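Local atomic coordinates of Hydrogenase/urease nickel incorporation protein HypB (Helicobacter pylori, PDB entry 4LPS), a protein that has a low GTPase activity essential for nickel insertion into [NiFe] hydrogenases and is also required for maturation of urease. Residues 46-51 with 148-153; 75-80 with 130-135; 82-87 with 97-102. One frame throughout, in Å; residues are numbered along the deposited sequence.

Interaction 1: 46-51 with 148-153; sequences LYVLNF and LGAAMN
Tyr47 lays one face of its ring against the methyl of Ala151: CB stands 3.7 Å from the ring centroid and 20° off the normal, displaced toward the rim, a CH-pi contact. CG is anti to the backbone N (chi1 -161°), and the ring continues from there to Ala151. Met152 approaches the same ring obliquely. Its CG lies 3.4 Å from Tyr47 OH, while SD sits at the ring edge in a Met-aromatic contact, and the phenol hydroxyl itself is hydrogen-bonded to Tyr236 O. Next to it Leu49 and Met152 run side by side and point the same way, CD2 of Leu49 touching CB of Met152. They sit where two neighbouring parallel strands of the P-loop GTPase sheet, 47-52 and 152-158, begin to pair. Val48 O is gripped by two amides, Ala151 N at 2.8 Å and Met152 N at 3.2 Å, and Asn50 N then binds Met152 O at 2.8 Å. On the sheet face away from Leu49 and Met152, two amide groups stand almost perpendicular (89°). Asn50 ND2 donates to a lone pair of Asn153 OD1 at 3.0 Å, the acceptor lying in the donor's amide plane, and Asn50 OD1 accepts from Asn136 ND2. CD1 of Leu148 packs against that Asn50 amide, the two side chains crossing at about a right angle.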
# COMPACT_ATOMS: atom_id res chain seq x y z
N LEU A 46 0.61 10.20 -12.32
CA LEU A 46 0.54 8.97 -11.54
C LEU A 46 -0.39 9.08 -10.35
O LEU A 46 -0.36 10.07 -9.61
CB LEU A 46 1.94 8.57 -11.06
CG LEU A 46 3.03 8.42 -12.11
CD1 LEU A 46 4.40 8.38 -11.45
CD2 LEU A 46 2.80 7.17 -12.93
N TYR A 47 -1.23 8.06 -10.17
CA TYR A 47 -1.99 7.92 -8.94
C TYR A 47 -1.20 7.01 -8.00
O TYR A 47 -0.98 5.84 -8.30
CB TYR A 47 -3.39 7.35 -9.20
CG TYR A 47 -4.37 7.59 -8.07
CD1 TYR A 47 -4.94 8.84 -7.89
CD2 TYR A 47 -4.72 6.57 -7.20
CE1 TYR A 47 -5.83 9.07 -6.86
CE2 TYR A 47 -5.61 6.79 -6.16
CZ TYR A 47 -6.16 8.04 -6.00
OH TYR A 47 -7.05 8.27 -4.97
N VAL A 48 -0.75 7.57 -6.88
CA VAL A 48 0.21 6.88 -6.04
C VAL A 48 -0.42 6.26 -4.79
O VAL A 48 -1.15 6.92 -4.05
CB VAL A 48 1.34 7.83 -5.62
CG1 VAL A 48 2.37 7.12 -4.76
CG2 VAL A 48 2.00 8.41 -6.85
N LEU A 49 -0.13 4.98 -4.58
CA LEU A 49 -0.66 4.23 -3.44
C LEU A 49 0.48 3.80 -2.52
O LEU A 49 1.54 3.39 -2.98
CB LEU A 49 -1.45 3.01 -3.90
CG LEU A 49 -2.52 3.24 -4.97
CD1 LEU A 49 -3.13 1.92 -5.43
CD2 LEU A 49 -3.61 4.16 -4.44
N ASN A 50 0.25 3.94 -1.22
CA ASN A 50 1.21 3.52 -0.21
C ASN A 50 0.63 2.41 0.67
O ASN A 50 -0.27 2.66 1.48
CB ASN A 50 1.63 4.72 0.65
CG ASN A 50 2.49 4.33 1.83
OD1 ASN A 50 3.31 3.41 1.75
ND2 ASN A 50 2.32 5.04 2.94
N PHE A 51 1.12 1.19 0.48
CA PHE A 51 0.61 0.04 1.23
C PHE A 51 1.45 -0.25 2.47
O PHE A 51 2.66 -0.46 2.38
CB PHE A 51 0.55 -1.19 0.33
CG PHE A 51 -0.59 -1.17 -0.65
CD1 PHE A 51 -1.87 -1.56 -0.26
CD2 PHE A 51 -0.40 -0.74 -1.95
CE1 PHE A 51 -2.92 -1.54 -1.16
CE2 PHE A 51 -1.45 -0.71 -2.86
CZ PHE A 51 -2.71 -1.11 -2.46
N LEU A 148 4.52 10.11 2.23
CA LEU A 148 5.30 9.81 1.03
C LEU A 148 4.69 10.50 -0.19
O LEU A 148 5.10 10.25 -1.32
CB LEU A 148 5.38 8.30 0.81
CG LEU A 148 6.01 7.49 1.95
CD1 LEU A 148 5.94 5.99 1.66
CD2 LEU A 148 7.44 7.93 2.19
N GLY A 149 3.73 11.39 0.06
CA GLY A 149 3.06 12.10 -1.01
C GLY A 149 1.99 11.28 -1.72
O GLY A 149 1.53 11.67 -2.79
N ALA A 150 1.60 10.16 -1.13
CA ALA A 150 0.65 9.25 -1.76
C ALA A 150 -0.75 9.85 -1.83
O ALA A 150 -1.15 10.66 -0.98
CB ALA A 150 0.61 7.93 -1.02
N ALA A 151 -1.50 9.45 -2.86
CA ALA A 151 -2.92 9.79 -2.97
C ALA A 151 -3.72 8.98 -1.96
O ALA A 151 -4.68 9.47 -1.36
CB ALA A 151 -3.42 9.54 -4.38
N MET A 152 -3.33 7.72 -1.78
CA MET A 152 -3.97 6.86 -0.79
C MET A 152 -2.93 6.09 0.01
O MET A 152 -1.94 5.60 -0.53
CB MET A 152 -4.94 5.87 -1.44
CG MET A 152 -6.04 6.49 -2.28
SD MET A 152 -7.26 5.25 -2.80
CE MET A 152 -8.17 5.04 -1.27
N ASN A 153 -3.18 6.01 1.31
CA ASN A 153 -2.42 5.15 2.19
C ASN A 153 -3.33 4.02 2.67
O ASN A 153 -4.33 4.26 3.34
CB ASN A 153 -1.85 5.94 3.37
CG ASN A 153 -1.04 7.14 2.92
OD1 ASN A 153 0.13 7.01 2.57
ND2 ASN A 153 -1.66 8.31 2.92

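Interaction 2: 75-80 with 130-135; sequences CVVEGD and DFLIIE. With MG (magnesium ion), chain C.
Two neighbouring strands of the parallel sheet of a P-loop GTPase meet here, and their C-terminal ends reach the magnesium site. Across that end Glu78 and Glu135 bring their carboxylates together, OE1 of Glu78 standing 2.6 Å from OE2 of Glu135. The two groups meet crosswise and not flat, their planes 80° apart. Glu135 CG is anti to the backbone N (chi1 -173°), and the chain continues extended, carrying OE1 to the magnesium ion at 2.4 Å. Glu78 takes another course: its chain bends at chi2, and the carboxylate folds over toward Glu135, both of its oxygens lying near Glu135 CD. Thr60 and Asp86 share the ion with Glu135, water 1 is a further ligand, and the bound GDP touches Glu135.

Behind the acids the backbones run parallel, their segment axes 4.7 Å apart at closest approach and inclined by 17°. Cys75 N takes Phe131 O, and Cys75 O receives Ile133 N; Val77 N donates to Ile133 O at 2.8 Å and Val77 O accepts from Glu135 N at 2.9 Å, before Gly79 N closes the series on Glu135 O. On the face carrying Cys75 and Val77, CD1 of Leu132 fits between them, 3.6 Å from Cys75 SG and 4.1 Å from Val77 CG2.

Helix 110-122 packs on that face, with Ala116, Phe117 and Leu120 against Val77 and Leu132. Helix 59-66 covers the other, where Leu63 meets Ile133 and Glu135. Strand 97-101 flanks strand 74-80 on its outer side, and strand 47-52 lies along strand 131-135.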
# COMPACT_ATOMS: atom_id res chain seq x y z
N CYS A 75 3.47 0.36 -11.72
CA CYS A 75 4.84 -0.05 -11.43
C CYS A 75 5.03 0.06 -9.91
O CYS A 75 4.21 0.68 -9.22
CB CYS A 75 5.86 0.80 -12.20
SG CYS A 75 5.74 2.57 -11.92
N VAL A 76 6.09 -0.54 -9.39
CA VAL A 76 6.21 -0.69 -7.95
C VAL A 76 7.54 -0.18 -7.40
O VAL A 76 8.60 -0.37 -7.99
CB VAL A 76 6.03 -2.17 -7.53
CG1 VAL A 76 6.17 -2.33 -6.02
CG2 VAL A 76 4.67 -2.69 -7.98
N VAL A 77 7.46 0.51 -6.26
CA VAL A 77 8.63 0.81 -5.45
C VAL A 77 8.57 -0.06 -4.19
O VAL A 77 7.62 0.04 -3.41
CB VAL A 77 8.70 2.30 -5.08
CG1 VAL A 77 9.69 2.52 -3.95
CG2 VAL A 77 9.08 3.14 -6.29
N GLU A 78 9.58 -0.90 -4.00
CA GLU A 78 9.59 -1.86 -2.90
C GLU A 78 10.49 -1.41 -1.77
O GLU A 78 11.65 -1.06 -2.00
CB GLU A 78 10.05 -3.24 -3.38
CG GLU A 78 8.96 -4.09 -4.02
CD GLU A 78 7.98 -4.63 -3.01
OE1 GLU A 78 6.94 -5.18 -3.43
OE2 GLU A 78 8.24 -4.52 -1.79
N GLY A 79 9.96 -1.40 -0.55
CA GLY A 79 10.76 -1.05 0.61
C GLY A 79 11.05 -2.23 1.51
O GLY A 79 10.13 -2.82 2.09
N ASP A 80 12.32 -2.59 1.61
CA ASP A 80 12.75 -3.64 2.53
C ASP A 80 14.08 -3.23 3.16
O ASP A 80 14.76 -2.34 2.66
CB ASP A 80 12.88 -4.99 1.82
CG ASP A 80 11.53 -5.65 1.59
OD1 ASP A 80 10.87 -6.00 2.58
OD2 ASP A 80 11.14 -5.83 0.42
N ASP A 130 -0.60 4.01 -14.83
CA ASP A 130 -1.60 4.88 -14.23
C ASP A 130 -1.38 4.97 -12.73
O ASP A 130 -1.78 5.94 -12.09
CB ASP A 130 -3.01 4.37 -14.53
CG ASP A 130 -3.37 4.47 -15.99
OD1 ASP A 130 -2.93 5.44 -16.64
OD2 ASP A 130 -4.09 3.59 -16.50
N PHE A 131 -0.74 3.95 -12.19
CA PHE A 131 -0.51 3.87 -10.75
C PHE A 131 0.97 3.65 -10.45
O PHE A 131 1.65 2.89 -11.14
CB PHE A 131 -1.33 2.73 -10.13
CG PHE A 131 -2.82 2.90 -10.26
CD1 PHE A 131 -3.47 2.52 -11.42
CD2 PHE A 131 -3.56 3.42 -9.21
CE1 PHE A 131 -4.85 2.66 -11.54
CE2 PHE A 131 -4.93 3.57 -9.32
CZ PHE A 131 -5.58 3.19 -10.48
N LEU A 132 1.46 4.33 -9.43
CA LEU A 132 2.75 4.00 -8.85
C LEU A 132 2.48 3.49 -7.45
O LEU A 132 1.91 4.20 -6.62
CB LEU A 132 3.70 5.20 -8.83
CG LEU A 132 4.98 5.02 -8.01
CD1 LEU A 132 5.95 4.07 -8.70
CD2 LEU A 132 5.65 6.36 -7.75
N ILE A 133 2.89 2.26 -7.19
CA ILE A 133 2.56 1.61 -5.93
C ILE A 133 3.79 1.46 -5.05
O ILE A 133 4.81 0.88 -5.45
CB ILE A 133 1.91 0.23 -6.17
CG1 ILE A 133 0.58 0.40 -6.91
CG2 ILE A 133 1.71 -0.51 -4.86
CD1 ILE A 133 -0.22 -0.88 -7.08
N ILE A 134 3.69 2.01 -3.85
CA ILE A 134 4.74 1.89 -2.85
C ILE A 134 4.38 0.78 -1.86
O ILE A 134 3.37 0.88 -1.16
CB ILE A 134 4.95 3.22 -2.09
CG1 ILE A 134 5.35 4.33 -3.07
CG2 ILE A 134 6.00 3.07 -1.00
CD1 ILE A 134 5.29 5.72 -2.47
N GLU A 135 5.19 -0.27 -1.82
CA GLU A 135 5.05 -1.27 -0.77
C GLU A 135 6.04 -0.96 0.34
O GLU A 135 7.24 -1.13 0.18
CB GLU A 135 5.25 -2.70 -1.30
CG GLU A 135 4.93 -3.75 -0.24
CD GLU A 135 5.24 -5.18 -0.66
OE1 GLU A 135 5.80 -5.93 0.17
OE2 GLU A 135 4.92 -5.55 -1.81
MG MG C . 6.51 -8.20 0.69
O HOH W 1 7.04 -10.36 1.08

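Interaction 3: 82-87 with 97-102; sequences QTNRDA and AHQITT. With MG (magnesium ion), chain C.
Gln99 reaches from its strand toward the loop and first helical turn of residues 83-87, and its CB is the first atom to meet them, with Asn84 OD1 only 3.2 Å away. CG is anti to the backbone N (chi1 -179°), which takes it alongside the amide of Asn84, 3.6 Å from ND2, and close to Thr83 O. The chain then bends at chi2 (80°), and CD comes to rest 3.4 Å from Thr83 O. At the tip the two amide atoms part. OE1 lies 3.6 Å from Ala87 CB and within hydrogen-bonding reach of water 4, which accepts from Asp86 N; NE2 goes the other way, to Asp80 OD2, with a weak bond back to Ile100 O. The Asn84 and Gln99 side chains run antiparallel alongside each other, their amide planes 75° apart, and no direct hydrogen bond joins the two segments.

The polar links pass through water. Water 3 donates to Asn84 OD1 at 2.6 Å and accepts from Gln99 N at 3.1 Å, while water 2 accepts from Asn84 ND2 and donates weakly to Gln99 O. Asn84 OD1 has a further partner in Arg91 NH2. Farther out, Thr101 CG2 brushes CA of Gln82. Near the start of the helix, Asp86 OD2 binds magnesium at 2.6 Å, completing with Thr60 and Glu135 the protein ligands of the ion.

The contact lies within a beta-alpha-beta unit: strand 74-80 leads through the loop 82-84 into helix 85-91, and the chain returns as strand 97-101, the outermost strand at this side of the sheet. On the face of strand 97-101 that carries His98 and Ile100, these side chains pack on helix 110-122.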
# COMPACT_ATOMS: atom_id res chain seq x y z
N GLN A 82 16.68 -5.49 3.49
CA GLN A 82 17.66 -6.12 2.60
C GLN A 82 17.00 -7.09 1.62
O GLN A 82 15.82 -7.41 1.77
CB GLN A 82 18.72 -6.87 3.41
CG GLN A 82 19.56 -6.00 4.35
CD GLN A 82 20.41 -5.00 3.60
OE1 GLN A 82 20.70 -5.17 2.41
NE2 GLN A 82 20.84 -3.96 4.30
N THR A 83 17.78 -7.53 0.63
CA THR A 83 17.37 -8.49 -0.41
C THR A 83 16.40 -7.87 -1.41
O THR A 83 15.66 -6.93 -1.09
CB THR A 83 16.73 -9.78 0.15
OG1 THR A 83 15.37 -9.52 0.54
CG2 THR A 83 17.52 -10.34 1.33
N ASN A 84 16.42 -8.41 -2.62
CA ASN A 84 15.47 -8.04 -3.67
C ASN A 84 14.42 -9.13 -3.83
O ASN A 84 14.00 -9.43 -4.95
CB ASN A 84 16.20 -7.81 -5.00
CG ASN A 84 16.56 -6.36 -5.24
OD1 ASN A 84 16.06 -5.73 -6.17
ND2 ASN A 84 17.39 -5.80 -4.37
N ARG A 85 13.98 -9.71 -2.72
CA ARG A 85 13.09 -10.86 -2.80
C ARG A 85 11.70 -10.46 -3.29
O ARG A 85 11.14 -11.12 -4.16
CB ARG A 85 13.00 -11.59 -1.45
CG ARG A 85 14.08 -12.66 -1.26
CD ARG A 85 14.30 -13.04 0.20
NE ARG A 85 15.31 -14.10 0.32
CZ ARG A 85 15.48 -14.85 1.40
NH1 ARG A 85 14.72 -14.68 2.47
NH2 ARG A 85 16.42 -15.79 1.40
N ASP A 86 11.13 -9.40 -2.72
CA ASP A 86 9.81 -8.95 -3.15
C ASP A 86 9.84 -8.39 -4.58
O ASP A 86 8.96 -8.68 -5.38
CB ASP A 86 9.25 -7.90 -2.18
CG ASP A 86 8.97 -8.48 -0.81
OD1 ASP A 86 8.70 -9.70 -0.72
OD2 ASP A 86 9.00 -7.72 0.18
N ALA A 87 10.85 -7.58 -4.88
CA ALA A 87 10.98 -6.97 -6.20
C ALA A 87 11.12 -8.02 -7.29
O ALA A 87 10.54 -7.88 -8.38
CB ALA A 87 12.16 -6.01 -6.23
N ALA A 97 9.45 -3.01 -11.24
CA ALA A 97 9.57 -2.83 -9.81
C ALA A 97 11.01 -2.53 -9.44
O ALA A 97 11.93 -3.10 -10.03
CB ALA A 97 9.07 -4.07 -9.07
N HIS A 98 11.20 -1.66 -8.47
CA HIS A 98 12.55 -1.39 -7.99
C HIS A 98 12.61 -1.41 -6.48
O HIS A 98 11.77 -0.82 -5.79
CB HIS A 98 13.07 -0.07 -8.55
CG HIS A 98 13.77 -0.21 -9.86
ND1 HIS A 98 15.06 -0.68 -9.96
CD2 HIS A 98 13.36 0.05 -11.12
CE1 HIS A 98 15.42 -0.70 -11.23
NE2 HIS A 98 14.41 -0.26 -11.96
N GLN A 99 13.61 -2.11 -5.96
CA GLN A 99 13.76 -2.33 -4.54
C GLN A 99 14.51 -1.18 -3.88
O GLN A 99 15.58 -0.78 -4.34
CB GLN A 99 14.48 -3.66 -4.30
CG GLN A 99 14.68 -4.03 -2.86
CD GLN A 99 13.42 -4.61 -2.24
OE1 GLN A 99 12.87 -5.60 -2.74
NE2 GLN A 99 12.95 -3.99 -1.17
N ILE A 100 13.95 -0.66 -2.80
CA ILE A 100 14.69 0.24 -1.93
C ILE A 100 15.18 -0.56 -0.74
O ILE A 100 14.38 -1.15 -0.01
CB ILE A 100 13.84 1.42 -1.42
CG1 ILE A 100 13.32 2.27 -2.58
CG2 ILE A 100 14.64 2.29 -0.47
CD1 ILE A 100 12.51 3.48 -2.13
N THR A 101 16.50 -0.62 -0.55
CA THR A 101 17.03 -1.30 0.61
C THR A 101 17.35 -0.23 1.65
O THR A 101 18.27 0.57 1.47
CB THR A 101 18.28 -2.14 0.29
OG1 THR A 101 19.21 -1.36 -0.47
CG2 THR A 101 17.89 -3.36 -0.53
N THR A 102 16.58 -0.24 2.73
CA THR A 102 16.71 0.75 3.79
C THR A 102 17.88 0.42 4.71
O THR A 102 18.37 1.28 5.44
CB THR A 102 15.42 0.84 4.62
OG1 THR A 102 15.23 -0.38 5.35
CG2 THR A 102 14.22 1.07 3.71
MG MG C . 6.51 -8.20 0.69
O HOH W 2 18.10 -2.98 -4.78
O HOH W 3 15.80 -3.54 -7.63
O HOH W 4 12.47 -7.60 -0.75
O HOH W 1 7.04 -10.36 1.08

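How the interactions relate
Interactions 1 and 2 are buried strand pairings that share the middle of one sheet: strand 47-52, from interaction 1, lies next to strand 131-135, from interaction 2, and Leu49 O receives Ile134 N at 2.7 Å. Interaction 3 lies at the sheet edge and is only partly buried. It adjoins interaction 2 through strands 74-80 and 97-101, where Asp80 O meets Thr102 N. The chemistry follows this placement. Direct backbone bonds dominate the two interior contacts, accompanied in interaction 1 by aromatic packing and an amide hydrogen bond, in interaction 2 by a close pair of acids, whereas water bridges do the work at the edge. Interactions 2 and 3 also converge on one magnesium ion, to which each supplies a carboxylate.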